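Local atomic coordinates of glucosidase 2 subunit beta (Schizosaccharomyces pombe, PDB entry 4XQM), a protein that retains the catalytic alpha subunit of glucosidase 2 in the endoplasmic reticulum and, through its mannose-binding MRH domain, recognises N-glycans during glucose trimming. Residues R2-M7 with S89-S94; V20-N25 with V62-G67. All blocks are in the same frame, centred on the assembly; numbering follows the deposited sequence.

Overall arrangement
A domain's chain ends can be closed over its core, and this MRH domain, the lectin part of the subunit, pairs such a closure, interaction 1 (2-7 with 89-94), with a buried core contact, interaction 2 (20-25 with 62-67); their centres lie about 8 Å apart. Along the chain, interaction 2 falls between the two halves of interaction 1. It packs strand 16-21 and the turn after it against strand 59-66, not a neighbour in the sheet; interaction 1 brings together the loops before strand 8-13 and after strand 82-89. The Cys66-Cys93 disulfide and the Lys5-Glu24 salt bridge join the two. No residue of either contact belongs to the mannose pocket; in interaction 2 the side chain of Val20 is about 14 Å from the sugar.

Interaction 1: R2-M7 with S89-S94; sequences RAIKGM and SPAACS
Ala91 meets Ile4 through a lone methyl group that touches two branches of one side chain, and no hydrogen bond links the two segments. The ends of the MRH beta fold come together here, a type II beta turn from Ile4 to Met7 facing a short 3-10 segment, 90-92, whose start is overlapped by an ST turn at Ser89. Ala91 CB lies 3.5 Å from Ile4 CG2 and 4.0 Å from Ile4 CD1. The isoleucine achieves this double approach by placing CG1 between its backbone N and carbonyl carbon (chi1 74°), which leaves CG2 beside the N and lets both arms reach the same methyl. At the last position of the turn, Met7 extends with CG anti to its N and bends only at chi3, near -59°. Its SD lies 4.1 Å from Ser89 OG, its nearest approach, and 4.5 Å from Ala91 CB, a looser apolar touch. The turn is closed by Met7 N bonding Ile4 O at 3.0 Å, with Gly6 adopting a positive phi. Opposite it, Ala92 N binds Ser89 O and Cys93 N binds Pro90 O, winding the 3-10 segment that presents Ala91. Asn70, from a neighbouring loop, adds a hydrogen bond to the Ser89 hydroxyl through its OD1. The same Ser89 OG accepts from Ala91 N at 3.0 Å, with an N-H...O angle of 154°.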
loop_
_atom_site.group_PDB
_atom_site.type_symbol
_atom_site.label_atom_id
_atom_site.label_comp_id
_atom_site.label_asym_id
_atom_site.label_seq_id
_atom_site.Cartn_x
_atom_site.Cartn_y
_atom_site.Cartn_z
ATOM N N ARG A 2 10.499 3.597 -13.335
ATOM C CA ARG A 2 9.540 4.367 -14.107
ATOM C C ARG A 2 8.618 3.533 -14.977
ATOM O O ARG A 2 7.634 4.056 -15.499
ATOM C CB ARG A 2 10.239 5.459 -14.918
ATOM C CG ARG A 2 10.828 6.543 -14.026
ATOM C CD ARG A 2 11.373 7.699 -14.836
ATOM N NE ARG A 2 12.052 8.673 -13.989
ATOM C CZ ARG A 2 11.432 9.635 -13.313
ATOM N NH1 ARG A 2 10.103 9.743 -13.378
ATOM N NH2 ARG A 2 12.133 10.484 -12.572
ATOM N N ALA A 3 8.913 2.242 -15.119
ATOM C CA ALA A 3 7.972 1.355 -15.787
ATOM C C ALA A 3 6.857 1.022 -14.809
ATOM O O ALA A 3 5.823 0.480 -15.198
ATOM C CB ALA A 3 8.641 0.082 -16.255
ATOM N N ILE A 4 7.064 1.315 -13.528
ATOM C CA ILE A 4 5.992 1.049 -12.582
ATOM C C ILE A 4 5.649 2.167 -11.607
ATOM O O ILE A 4 4.580 2.126 -10.994
ATOM C CB ILE A 4 6.197 -0.233 -11.797
ATOM C CG1 ILE A 4 7.286 -0.045 -10.761
ATOM C CG2 ILE A 4 6.493 -1.425 -12.722
ATOM C CD1 ILE A 4 7.055 -0.927 -9.579
ATOM N N LYS A 5 6.524 3.153 -11.439
ATOM C CA LYS A 5 6.150 4.304 -10.606
ATOM C C LYS A 5 4.872 4.956 -11.130
ATOM O O LYS A 5 4.757 5.288 -12.324
ATOM C CB LYS A 5 7.264 5.351 -10.544
ATOM C CG LYS A 5 6.896 6.588 -9.701
ATOM C CD LYS A 5 8.114 7.475 -9.451
ATOM C CE LYS A 5 7.760 8.697 -8.607
ATOM N NZ LYS A 5 6.832 9.622 -9.318
ATOM N N GLY A 6 3.906 5.139 -10.235
ATOM C CA GLY A 6 2.643 5.750 -10.606
ATOM C C GLY A 6 1.560 4.748 -10.954
ATOM O O GLY A 6 0.400 5.117 -11.138
ATOM N N MET A 7 1.927 3.473 -11.057
ATOM C CA MET A 7 0.938 2.431 -11.311
ATOM C C MET A 7 -0.014 2.318 -10.116
ATOM O O MET A 7 0.424 2.179 -8.966
ATOM C CB MET A 7 1.646 1.106 -11.555
ATOM C CG MET A 7 0.741 -0.053 -11.905
ATOM S SD MET A 7 1.730 -1.517 -12.293
ATOM C CE MET A 7 2.727 -0.931 -13.653
ATOM N N SER A 89 0.970 -8.305 -8.802
ATOM C CA SER A 89 1.188 -7.343 -9.883
ATOM C C SER A 89 2.223 -7.870 -10.855
ATOM O O SER A 89 3.216 -8.474 -10.432
ATOM C CB SER A 89 1.688 -5.998 -9.345
ATOM O OG SER A 89 2.020 -5.137 -10.425
ATOM N N PRO A 90 2.005 -7.639 -12.158
ATOM C CA PRO A 90 3.042 -7.967 -13.143
ATOM C C PRO A 90 4.340 -7.208 -12.870
ATOM O O PRO A 90 5.396 -7.664 -13.302
ATOM C CB PRO A 90 2.432 -7.505 -14.473
ATOM C CG PRO A 90 0.962 -7.518 -14.244
ATOM C CD PRO A 90 0.770 -7.144 -12.793
ATOM N N ALA A 91 4.275 -6.091 -12.145
ATOM C CA ALA A 91 5.483 -5.340 -11.786
ATOM C C ALA A 91 6.484 -6.207 -11.024
ATOM O O ALA A 91 7.699 -5.961 -11.070
ATOM C CB ALA A 91 5.133 -4.132 -10.958
ATOM N N ALA A 92 5.969 -7.217 -10.326
ATOM C CA ALA A 92 6.791 -8.060 -9.464
ATOM C C ALA A 92 7.242 -9.325 -10.187
ATOM O O ALA A 92 7.875 -10.200 -9.592
ATOM C CB ALA A 92 6.036 -8.416 -8.188
ATOM N N CYS A 93 6.930 -9.411 -11.474
ATOM C CA CYS A 93 7.294 -10.599 -12.251
ATOM C C CYS A 93 8.629 -10.392 -12.949
ATOM O O CYS A 93 9.114 -9.259 -13.063
ATOM C CB CYS A 93 6.196 -10.926 -13.265
ATOM S SG CYS A 93 4.611 -11.352 -12.496
ATOM N N SER A 94 9.229 -11.489 -13.398
ATOM C CA SER A 94 10.498 -11.438 -14.118
ATOM C C SER A 94 10.350 -10.647 -15.408
ATOM O O SER A 94 9.465 -10.941 -16.213
ATOM C CB SER A 94 10.955 -12.853 -14.463
ATOM O OG SER A 94 10.891 -13.721 -13.348
#

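Interaction 2: V20-N25 with V62-G67; sequences VVFYEN and VTVECG
Between Val20 and Phe22, the residues that reach across to Val62 and Val64, the carbonyl O of Val21 is gripped twice: Glu24 N binds Val21 O at 3.1 Å, and the Tyr46 hydroxyl adds a second hydrogen bond. The first of these closes a type II beta turn from Val21 to Glu24, with Phe22 and Tyr23 at its corners. The N-H of the same residue is used as well: Val21 N bonds Asn25 O at 2.9 Å, and Glu24 and Asn25 both face Val21 in a classic beta bulge. The turn therefore fixes the backbone from which Phe22 projects. With CG anti to the carbonyl carbon (chi1 -68°), the ring end swings toward strand 59-66, and Val64 comes to meet it from the opposite direction. Each valine methyl takes its own ring atom: Val64 CG2 comes obliquely to the ring, 3.8 Å from Phe22 CE1, and Val64 CG1 is 3.9 Å from Phe22 CZ. This is cross-core packing in the flattened beta barrel of the mannose 6-phosphate receptor homology fold, joining strand 16-21 and the turn after it to strand 59-66, which is not its neighbour in the sheet. Two residues earlier on each segment, Val20 and Val62 point at one another but meet less closely, CG1 of Val20 standing 4.4 Å from CG1 of Val62. Met87, from strand 82-89, touches both valines, and Ser89 of that strand lies against Phe22.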
loop_
_atom_site.group_PDB
_atom_site.type_symbol
_atom_site.label_atom_id
_atom_site.label_comp_id
_atom_site.label_asym_id
_atom_site.label_seq_id
_atom_site.Cartn_x
_atom_site.Cartn_y
_atom_site.Cartn_z
ATOM N N VAL A 20 -3.337 1.962 -3.842
ATOM C CA VAL A 20 -1.886 1.853 -3.779
ATOM C C VAL A 20 -1.314 2.376 -5.082
ATOM O O VAL A 20 -1.696 1.913 -6.159
ATOM C CB VAL A 20 -1.414 0.391 -3.595
ATOM C CG1 VAL A 20 0.115 0.305 -3.659
ATOM C CG2 VAL A 20 -1.930 -0.171 -2.263
ATOM N N VAL A 21 -0.424 3.359 -4.976
ATOM C CA VAL A 21 0.315 3.839 -6.136
ATOM C C VAL A 21 1.796 3.511 -5.935
ATOM O O VAL A 21 2.444 4.031 -5.018
ATOM C CB VAL A 21 0.122 5.339 -6.346
ATOM C CG1 VAL A 21 0.749 5.745 -7.670
ATOM C CG2 VAL A 21 -1.347 5.672 -6.365
ATOM N N PHE A 22 2.334 2.640 -6.785
ATOM C CA PHE A 22 3.718 2.183 -6.593
ATOM C C PHE A 22 4.707 3.355 -6.583
ATOM O O PHE A 22 4.677 4.210 -7.473
ATOM C CB PHE A 22 4.123 1.154 -7.658
ATOM C CG PHE A 22 3.401 -0.174 -7.551
ATOM C CD1 PHE A 22 2.965 -0.666 -6.321
ATOM C CD2 PHE A 22 3.181 -0.941 -8.694
ATOM C CE1 PHE A 22 2.308 -1.909 -6.242
ATOM C CE2 PHE A 22 2.529 -2.166 -8.622
ATOM C CZ PHE A 22 2.092 -2.652 -7.404
ATOM N N TYR A 23 5.550 3.394 -5.547
ATOM C CA TYR A 23 6.621 4.384 -5.408
ATOM C C TYR A 23 6.121 5.812 -5.220
ATOM O O TYR A 23 6.892 6.769 -5.334
ATOM C CB TYR A 23 7.595 4.313 -6.592
ATOM C CG TYR A 23 8.321 2.994 -6.709
ATOM C CD1 TYR A 23 8.793 2.331 -5.582
ATOM C CD2 TYR A 23 8.517 2.397 -7.945
ATOM C CE1 TYR A 23 9.465 1.112 -5.695
ATOM C CE2 TYR A 23 9.183 1.199 -8.066
ATOM C CZ TYR A 23 9.653 0.556 -6.951
ATOM O OH TYR A 23 10.307 -0.648 -7.088
ATOM N N GLU A 24 4.838 5.954 -4.906
ATOM C CA GLU A 24 4.286 7.266 -4.603
ATOM C C GLU A 24 3.599 7.251 -3.234
ATOM O O GLU A 24 4.219 7.604 -2.224
ATOM C CB GLU A 24 3.378 7.754 -5.747
ATOM C CG GLU A 24 4.216 8.012 -7.016
ATOM C CD GLU A 24 3.433 8.540 -8.205
ATOM O OE1 GLU A 24 2.203 8.765 -8.093
ATOM O OE2 GLU A 24 4.061 8.740 -9.279
ATOM N N ASN A 25 2.345 6.831 -3.184
ATOM C CA ASN A 25 1.625 6.857 -1.911
ATOM C C ASN A 25 0.529 5.809 -1.809
ATOM O O ASN A 25 0.165 5.178 -2.804
ATOM C CB ASN A 25 1.048 8.255 -1.658
ATOM C CG ASN A 25 0.563 8.913 -2.925
ATOM O OD1 ASN A 25 0.011 8.255 -3.809
ATOM N ND2 ASN A 25 0.781 10.221 -3.034
ATOM N N VAL A 62 3.692 -2.779 2.165
ATOM C CA VAL A 62 3.021 -3.362 1.005
ATOM C C VAL A 62 3.895 -4.435 0.382
ATOM O O VAL A 62 4.965 -4.131 -0.159
ATOM C CB VAL A 62 2.689 -2.279 -0.061
ATOM C CG1 VAL A 62 1.929 -2.888 -1.239
ATOM C CG2 VAL A 62 1.895 -1.121 0.558
ATOM N N THR A 63 3.434 -5.684 0.450
ATOM C CA THR A 63 4.162 -6.799 -0.146
ATOM C C THR A 63 3.594 -7.096 -1.532
ATOM O O THR A 63 2.412 -7.415 -1.668
ATOM C CB THR A 63 4.107 -8.061 0.740
ATOM O OG1 THR A 63 4.678 -7.774 2.028
ATOM C CG2 THR A 63 4.892 -9.207 0.095
ATOM N N VAL A 64 4.430 -6.962 -2.561
ATOM C CA VAL A 64 3.977 -7.113 -3.944
ATOM C C VAL A 64 4.594 -8.360 -4.567
ATOM O O VAL A 64 5.825 -8.456 -4.722
ATOM C CB VAL A 64 4.374 -5.892 -4.801
ATOM C CG1 VAL A 64 3.773 -6.010 -6.196
ATOM C CG2 VAL A 64 3.935 -4.599 -4.141
ATOM N N GLU A 65 3.748 -9.309 -4.941
ATOM C CA GLU A 65 4.240 -10.561 -5.512
ATOM C C GLU A 65 3.765 -10.734 -6.947
ATOM O O GLU A 65 2.780 -10.127 -7.362
ATOM C CB GLU A 65 3.845 -11.733 -4.618
ATOM C CG GLU A 65 4.502 -11.599 -3.241
ATOM C CD GLU A 65 4.014 -12.602 -2.222
ATOM O OE1 GLU A 65 2.904 -13.158 -2.391
ATOM O OE2 GLU A 65 4.755 -12.824 -1.240
ATOM N N CYS A 66 4.500 -11.535 -7.708
ATOM C CA CYS A 66 4.228 -11.721 -9.131
ATOM C C CYS A 66 2.835 -12.294 -9.382
ATOM O O CYS A 66 2.442 -13.286 -8.763
ATOM C CB CYS A 66 5.278 -12.642 -9.760
ATOM S SG CYS A 66 4.953 -13.099 -11.496
ATOM N N GLY A 67 2.110 -11.659 -10.305
ATOM C CA GLY A 67 0.843 -12.172 -10.786
ATOM C C GLY A 67 0.506 -11.526 -12.111
ATOM O O GLY A 67 1.161 -10.571 -12.529
#